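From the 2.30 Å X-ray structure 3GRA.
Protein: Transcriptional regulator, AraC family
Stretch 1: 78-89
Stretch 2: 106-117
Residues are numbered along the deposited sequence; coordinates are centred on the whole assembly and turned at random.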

ATOM      1  N   CYS A  78      -1.331   9.153  -8.156  1.00 22.16           N
ATOM      2  CA  CYS A  78      -0.388   8.440  -7.318  1.00 23.69           C
ATOM      3  C   CYS A  78       0.845   8.016  -8.104  1.00 23.73           C
ATOM      4  O   CYS A  78       0.766   7.249  -9.073  1.00 23.20           O
ATOM      5  N   GLY A  79       1.982   8.540  -7.669  1.00 24.28           N
ATOM      6  CA  GLY A  79       3.242   8.232  -8.302  1.00 24.98           C
ATOM      7  C   GLY A  79       4.165   7.515  -7.350  1.00 25.37           C
ATOM      8  O   GLY A  79       3.743   7.010  -6.306  1.00 25.43           O
ATOM      9  N   GLY A  80       5.439   7.469  -7.714  1.00 26.05           N
ATOM     10  CA  GLY A  80       6.425   6.793  -6.896  1.00 24.14           C
ATOM     11  C   GLY A  80       7.802   7.157  -7.394  1.00 26.20           C
ATOM     12  O   GLY A  80       7.934   7.832  -8.413  1.00 25.43           O
ATOM     13  N   LEU A  81       8.820   6.701  -6.678  1.00 28.49           N
ATOM     14  CA  LEU A  81      10.212   6.972  -7.011  1.00 32.47           C
ATOM     15  C   LEU A  81      10.575   6.604  -8.443  1.00 34.52           C
ATOM     16  O   LEU A  81      11.159   7.413  -9.173  1.00 35.05           O
ATOM     17  N   ARG A  82      10.227   5.385  -8.838  1.00 34.16           N
ATOM     18  CA  ARG A  82      10.545   4.903 -10.170  1.00 37.18           C
ATOM     19  C   ARG A  82       9.465   5.200 -11.211  1.00 37.71           C
ATOM     20  O   ARG A  82       9.595   4.813 -12.372  1.00 39.64           O
ATOM     21  N   THR A  83       8.406   5.901 -10.805  1.00 35.67           N
ATOM     22  CA  THR A  83       7.327   6.232 -11.733  1.00 33.09           C
ATOM     23  C   THR A  83       7.812   7.071 -12.909  1.00 33.46           C
ATOM     24  O   THR A  83       8.366   8.158 -12.736  1.00 31.95           O
ATOM     25  N   PRO A  84       7.607   6.569 -14.135  1.00 34.31           N
ATOM     26  CA  PRO A  84       8.046   7.331 -15.307  1.00 33.30           C
ATOM     27  C   PRO A  84       7.271   8.652 -15.435  1.00 34.49           C
ATOM     28  O   PRO A  84       6.056   8.700 -15.226  1.00 34.26           O
ATOM     29  N   LEU A  85       7.989   9.724 -15.764  1.00 34.33           N
ATOM     30  CA  LEU A  85       7.391  11.041 -15.893  1.00 34.80           C
ATOM     31  C   LEU A  85       6.874  11.273 -17.307  1.00 36.10           C
ATOM     32  O   LEU A  85       7.408  12.095 -18.053  1.00 35.85           O
ATOM     33  N   LYS A  86       5.823  10.547 -17.675  1.00 36.09           N
ATOM     34  CA  LYS A  86       5.246  10.673 -19.010  1.00 36.61           C
ATOM     35  C   LYS A  86       3.746  10.895 -18.880  1.00 35.51           C
ATOM     36  O   LYS A  86       3.316  11.887 -18.291  1.00 34.20           O
ATOM     37  N   TYR A  87       2.954   9.987 -19.449  1.00 34.17           N
ATOM     38  CA  TYR A  87       1.510  10.092 -19.375  1.00 33.45           C
ATOM     39  C   TYR A  87       1.026  11.473 -19.804  1.00 32.26           C
ATOM     40  O   TYR A  87       0.283  12.130 -19.070  1.00 33.02           O
ATOM     41  N   PRO A  88       1.431  11.925 -21.004  1.00 32.35           N
ATOM     42  CA  PRO A  88       1.033  13.237 -21.528  1.00 30.70           C
ATOM     43  C   PRO A  88      -0.467  13.502 -21.494  1.00 30.72           C
ATOM     44  O   PRO A  88      -0.894  14.654 -21.422  1.00 31.80           O
ATOM     45  N   GLU A  89      -1.264  12.441 -21.559  1.00 29.10           N
ATOM     46  CA  GLU A  89      -2.712  12.586 -21.538  1.00 30.34           C
ATOM     47  C   GLU A  89      -3.220  13.253 -20.270  1.00 28.62           C
ATOM     48  O   GLU A  89      -4.277  13.908 -20.267  1.00 26.99           O
ATOM     49  N   GLY A 106      -2.107  14.597  -5.429  1.00 27.23           N
ATOM     50  CA  GLY A 106      -0.934  13.824  -5.817  1.00 25.65           C
ATOM     51  C   GLY A 106      -0.135  13.289  -4.639  1.00 25.03           C
ATOM     52  O   GLY A 106       0.118  14.016  -3.671  1.00 24.15           O
ATOM     53  N   LEU A 107       0.270  12.022  -4.724  1.00 22.98           N
ATOM     54  CA  LEU A 107       1.058  11.377  -3.665  1.00 22.89           C
ATOM     55  C   LEU A 107       2.452  11.075  -4.202  1.00 23.24           C
ATOM     56  O   LEU A 107       2.604  10.722  -5.376  1.00 25.61           O
ATOM     57  N   TRP A 108       3.455  11.212  -3.336  1.00 23.87           N
ATOM     58  CA  TRP A 108       4.862  11.004  -3.676  1.00 23.31           C
ATOM     59  C   TRP A 108       5.311  12.108  -4.643  1.00 22.45           C
ATOM     60  O   TRP A 108       5.825  13.126  -4.194  1.00 22.86           O
ATOM     61  N   ASN A 109       5.118  11.923  -5.947  1.00 20.30           N
ATOM     62  CA  ASN A 109       5.464  12.972  -6.917  1.00 21.19           C
ATOM     63  C   ASN A 109       4.316  13.301  -7.857  1.00 20.33           C
ATOM     64  O   ASN A 109       4.506  13.961  -8.874  1.00 20.88           O
ATOM     65  N   GLY A 110       3.110  12.864  -7.506  1.00 19.97           N
ATOM     66  CA  GLY A 110       1.964  13.158  -8.356  1.00 16.93           C
ATOM     67  C   GLY A 110       1.804  14.650  -8.612  1.00 18.88           C
ATOM     68  O   GLY A 110       1.238  15.063  -9.619  1.00 21.09           O
ATOM     69  N   ALA A 111       2.299  15.474  -7.697  1.00 18.45           N
ATOM     70  CA  ALA A 111       2.191  16.904  -7.863  1.00 19.14           C
ATOM     71  C   ALA A 111       2.970  17.330  -9.093  1.00 20.08           C
ATOM     72  O   ALA A 111       2.665  18.353  -9.711  1.00 22.61           O
ATOM     73  N   TRP A 112       3.982  16.561  -9.466  1.00 22.22           N
ATOM     74  CA  TRP A 112       4.734  16.915 -10.677  1.00 25.63           C
ATOM     75  C   TRP A 112       3.743  16.970 -11.861  1.00 25.47           C
ATOM     76  O   TRP A 112       3.775  17.897 -12.670  1.00 28.44           O
ATOM     77  N   PHE A 113       2.845  15.990 -11.923  1.00 23.73           N
ATOM     78  CA  PHE A 113       1.848  15.883 -12.993  1.00 24.49           C
ATOM     79  C   PHE A 113       0.813  16.991 -12.934  1.00 24.64           C
ATOM     80  O   PHE A 113       0.403  17.530 -13.955  1.00 25.10           O
ATOM     81  N   LEU A 114       0.373  17.329 -11.730  1.00 26.66           N
ATOM     82  CA  LEU A 114      -0.580  18.420 -11.563  1.00 26.99           C
ATOM     83  C   LEU A 114       0.146  19.699 -11.980  1.00 27.55           C
ATOM     84  O   LEU A 114      -0.458  20.627 -12.508  1.00 28.95           O
ATOM     85  N   GLY A 115       1.452  19.733 -11.739  1.00 28.45           N
ATOM     86  CA  GLY A 115       2.243  20.896 -12.103  1.00 31.77           C
ATOM     87  C   GLY A 115       2.309  21.098 -13.609  1.00 32.65           C
ATOM     88  O   GLY A 115       2.026  22.187 -14.112  1.00 32.18           O
ATOM     89  N   ARG A 116       2.675  20.037 -14.325  1.00 32.84           N
ATOM     90  CA  ARG A 116       2.780  20.081 -15.778  1.00 33.45           C
ATOM     91  C   ARG A 116       1.432  20.396 -16.420  1.00 33.38           C
ATOM     92  O   ARG A 116       1.366  21.045 -17.467  1.00 33.63           O
ATOM     93  N   ALA A 117       0.358  19.928 -15.791  1.00 32.40           N
ATOM     94  CA  ALA A 117      -0.986  20.163 -16.306  1.00 32.05           C
ATOM     95  C   ALA A 117      -1.409  21.630 -16.151  1.00 31.84           C
ATOM     96  O   ALA A 117      -2.365  22.075 -16.782  1.00 31.05           O
TER

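Much of this contact is made by side chains of the second stretch reaching for bare backbone of the first, which forms no regular helix or strand beyond a single parallel bridge, Cys78 with Leu107. At that bridge both side chains lie on the same face of the sheet, each with chi1 m, and Cys78 SG meets Leu107 CD1 at 3.7 Å.

Trp108 (chi1 t) points toward the first stretch and lays its indole against glycine: Gly80 CA sits 3.7 Å from the centroid of the Trp108 five-membered ring, a CH-pi contact over the ring face. Asn109, chi1 p, starts sideways but brings its amide inward, where Asn109 ND2 donates to Gly80 O (2.7 Å). Asn109 OD1 lies 3.6 Å from Gly79 CA and is buried without a partner; a CB on Gly79 would clash with it.

Farther along, Leu85 (m, t) supplies an apolar surface: Leu85 CB rests over the face of Trp112 (chi1 t), 3.6 Å from Trp112 CH2. Phe113, chi1 m, turns its ring edge to Lys86 O and places Phe113 CE1 3.8 Å from Tyr87 CD2. Arg116, extended through chi1 and chi2 (both t) and bent at chi3 (p), finishes the contact: Arg116 NH1 and NH2 both donate to Lys86 O, at 2.7 and 2.9 Å, and Arg116 NH2 bonds weakly to Tyr87 O (2.9 Å). A guanidinium, with several N-H groups in one plane, suits two neighbouring carbonyls at its edge.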

ATOM      1  CB  CYS A  78      -1.054   7.215  -6.695  1.00 22.97           C
ATOM      2  SG  CYS A  78      -2.560   7.616  -5.783  1.00 31.42           S
ATOM      3  CB  LEU A  81      11.135   6.205  -6.058  1.00 32.33           C
ATOM      4  CG  LEU A  81      12.620   6.329  -6.398  1.00 36.51           C
ATOM      5  CD1 LEU A  81      13.040   7.787  -6.266  1.00 34.38           C
ATOM      6  CD2 LEU A  81      13.447   5.438  -5.476  1.00 37.14           C
ATOM      7  CB  ARG A  82      10.840   3.398 -10.100  1.00 39.09           C
ATOM      8  CG  ARG A  82      12.034   3.062  -9.179  1.00 42.65           C
ATOM      9  CD  ARG A  82      13.361   3.521  -9.789  1.00 46.10           C
ATOM     10  NE  ARG A  82      14.422   3.758  -8.802  1.00 50.14           N
ATOM     11  CZ  ARG A  82      14.853   2.870  -7.907  1.00 51.89           C
ATOM     12  NH1 ARG A  82      14.318   1.656  -7.848  1.00 51.91           N
ATOM     13  NH2 ARG A  82      15.830   3.197  -7.070  1.00 51.47           N
ATOM     14  CB  THR A  83       6.194   7.011 -11.052  1.00 31.63           C
ATOM     15  OG1 THR A  83       5.568   6.197 -10.045  1.00 33.05           O
ATOM     16  CG2 THR A  83       5.162   7.424 -12.088  1.00 28.26           C
ATOM     17  CB  PRO A  84       7.809   6.354 -16.466  1.00 32.57           C
ATOM     18  CG  PRO A  84       6.722   5.444 -15.948  1.00 33.34           C
ATOM     19  CD  PRO A  84       7.117   5.232 -14.514  1.00 31.21           C
ATOM     20  CB  LEU A  85       8.415  12.110 -15.524  1.00 33.61           C
ATOM     21  CG  LEU A  85       9.091  11.929 -14.167  1.00 34.06           C
ATOM     22  CD1 LEU A  85      10.163  12.995 -13.972  1.00 31.63           C
ATOM     23  CD2 LEU A  85       8.055  12.000 -13.056  1.00 31.94           C
ATOM     24  CB  LYS A  86       5.495   9.389 -19.780  1.00 40.89           C
ATOM     25  CG  LYS A  86       5.003   8.227 -18.933  1.00 46.23           C
ATOM     26  CD  LYS A  86       5.163   6.846 -19.685  1.00 50.84           C
ATOM     27  CE  LYS A  86       4.959   5.480 -18.866  1.00 51.50           C
ATOM     28  NZ  LYS A  86       5.050   4.082 -19.332  1.00 51.02           N
ATOM     29  CB  TYR A  87       1.059   9.808 -17.939  1.00 32.56           C
ATOM     30  CG  TYR A  87       1.617   8.523 -17.365  1.00 31.72           C
ATOM     31  CD1 TYR A  87       1.255   7.284 -17.893  1.00 32.38           C
ATOM     32  CD2 TYR A  87       2.488   8.545 -16.281  1.00 29.34           C
ATOM     33  CE1 TYR A  87       1.746   6.095 -17.351  1.00 33.33           C
ATOM     34  CE2 TYR A  87       2.982   7.371 -15.730  1.00 31.19           C
ATOM     35  CZ  TYR A  87       2.606   6.146 -16.267  1.00 33.11           C
ATOM     36  OH  TYR A  87       3.081   4.973 -15.707  1.00 35.86           O
ATOM     37  CB  PRO A  88       1.578  13.221 -22.956  1.00 30.46           C
ATOM     38  CG  PRO A  88       1.606  11.761 -23.292  1.00 31.16           C
ATOM     39  CD  PRO A  88       2.158  11.158 -22.031  1.00 31.09           C
ATOM     40  CB  GLU A  89      -3.368  11.209 -21.660  1.00 32.37           C
ATOM     41  CG  GLU A  89      -2.917  10.262 -20.559  1.00 34.61           C
ATOM     42  CD  GLU A  89      -3.347   8.845 -20.790  1.00 34.23           C
ATOM     43  OE1 GLU A  89      -4.564   8.614 -20.949  1.00 35.44           O
ATOM     44  OE2 GLU A  89      -2.471   7.961 -20.810  1.00 34.02           O
ATOM     45  CB  LEU A 107       0.379  10.075  -3.191  1.00 19.33           C
ATOM     46  CG  LEU A 107      -1.111  10.175  -2.790  1.00 21.05           C
ATOM     47  CD1 LEU A 107      -1.618   8.787  -2.388  1.00 19.81           C
ATOM     48  CD2 LEU A 107      -1.309  11.183  -1.624  1.00 16.41           C
ATOM     49  CB  TRP A 108       5.092   9.617  -4.278  1.00 25.58           C
ATOM     50  CG  TRP A 108       6.554   9.234  -4.260  1.00 26.83           C
ATOM     51  CD1 TRP A 108       7.506   9.570  -5.185  1.00 27.41           C
ATOM     52  CD2 TRP A 108       7.243   8.553  -3.207  1.00 28.56           C
ATOM     53  NE1 TRP A 108       8.751   9.145  -4.769  1.00 29.15           N
ATOM     54  CE2 TRP A 108       8.617   8.516  -3.558  1.00 31.02           C
ATOM     55  CE3 TRP A 108       6.836   7.966  -1.995  1.00 30.72           C
ATOM     56  CZ2 TRP A 108       9.585   7.922  -2.736  1.00 30.08           C
ATOM     57  CZ3 TRP A 108       7.808   7.370  -1.173  1.00 31.09           C
ATOM     58  CH2 TRP A 108       9.164   7.355  -1.555  1.00 32.14           C
ATOM     59  CB  ASN A 109       6.701  12.613  -7.747  1.00 22.22           C
ATOM     60  CG  ASN A 109       6.594  11.261  -8.395  1.00 23.65           C
ATOM     61  OD1 ASN A 109       5.552  10.900  -8.949  1.00 24.92           O
ATOM     62  ND2 ASN A 109       7.682  10.501  -8.339  1.00 23.04           N
ATOM     63  CB  ALA A 111       2.699  17.629  -6.628  1.00 17.27           C
ATOM     64  CB  TRP A 112       5.821  15.875 -10.970  1.00 28.16           C
ATOM     65  CG  TRP A 112       6.701  16.254 -12.133  1.00 34.10           C
ATOM     66  CD1 TRP A 112       7.765  17.113 -12.117  1.00 34.42           C
ATOM     67  CD2 TRP A 112       6.570  15.805 -13.488  1.00 34.61           C
ATOM     68  NE1 TRP A 112       8.303  17.223 -13.381  1.00 36.75           N
ATOM     69  CE2 TRP A 112       7.589  16.430 -14.239  1.00 35.10           C
ATOM     70  CE3 TRP A 112       5.687  14.934 -14.141  1.00 33.74           C
ATOM     71  CZ2 TRP A 112       7.755  16.205 -15.610  1.00 32.36           C
ATOM     72  CZ3 TRP A 112       5.853  14.714 -15.504  1.00 34.37           C
ATOM     73  CH2 TRP A 112       6.881  15.347 -16.222  1.00 32.84           C
ATOM     74  CB  PHE A 113       1.182  14.510 -12.917  1.00 23.24           C
ATOM     75  CG  PHE A 113       2.124  13.371 -13.225  1.00 24.71           C
ATOM     76  CD1 PHE A 113       2.449  13.050 -14.540  1.00 22.73           C
ATOM     77  CD2 PHE A 113       2.690  12.617 -12.199  1.00 24.44           C
ATOM     78  CE1 PHE A 113       3.314  11.995 -14.823  1.00 22.98           C
ATOM     79  CE2 PHE A 113       3.557  11.565 -12.482  1.00 25.48           C
ATOM     80  CZ  PHE A 113       3.865  11.254 -13.795  1.00 22.15           C
ATOM     81  CB  LEU A 114      -1.009  18.523 -10.102  1.00 26.91           C
ATOM     82  CG  LEU A 114      -2.078  17.541  -9.604  1.00 28.24           C
ATOM     83  CD1 LEU A 114      -1.805  16.136 -10.115  1.00 23.65           C
ATOM     84  CD2 LEU A 114      -2.107  17.581  -8.073  1.00 25.77           C
ATOM     85  CB  ARG A 116       3.292  18.739 -16.307  1.00 33.42           C
ATOM     86  CG  ARG A 116       3.589  18.722 -17.806  1.00 31.65           C
ATOM     87  CD  ARG A 116       3.975  17.322 -18.248  1.00 30.84           C
ATOM     88  NE  ARG A 116       2.857  16.403 -18.071  1.00 28.40           N
ATOM     89  CZ  ARG A 116       2.934  15.081 -18.164  1.00 25.61           C
ATOM     90  NH1 ARG A 116       4.086  14.491 -18.434  1.00 27.07           N
ATOM     91  NH2 ARG A 116       1.843  14.351 -17.985  1.00 26.23           N
ATOM     92  CB  ALA A 117      -1.979  19.253 -15.583  1.00 31.41           C
TER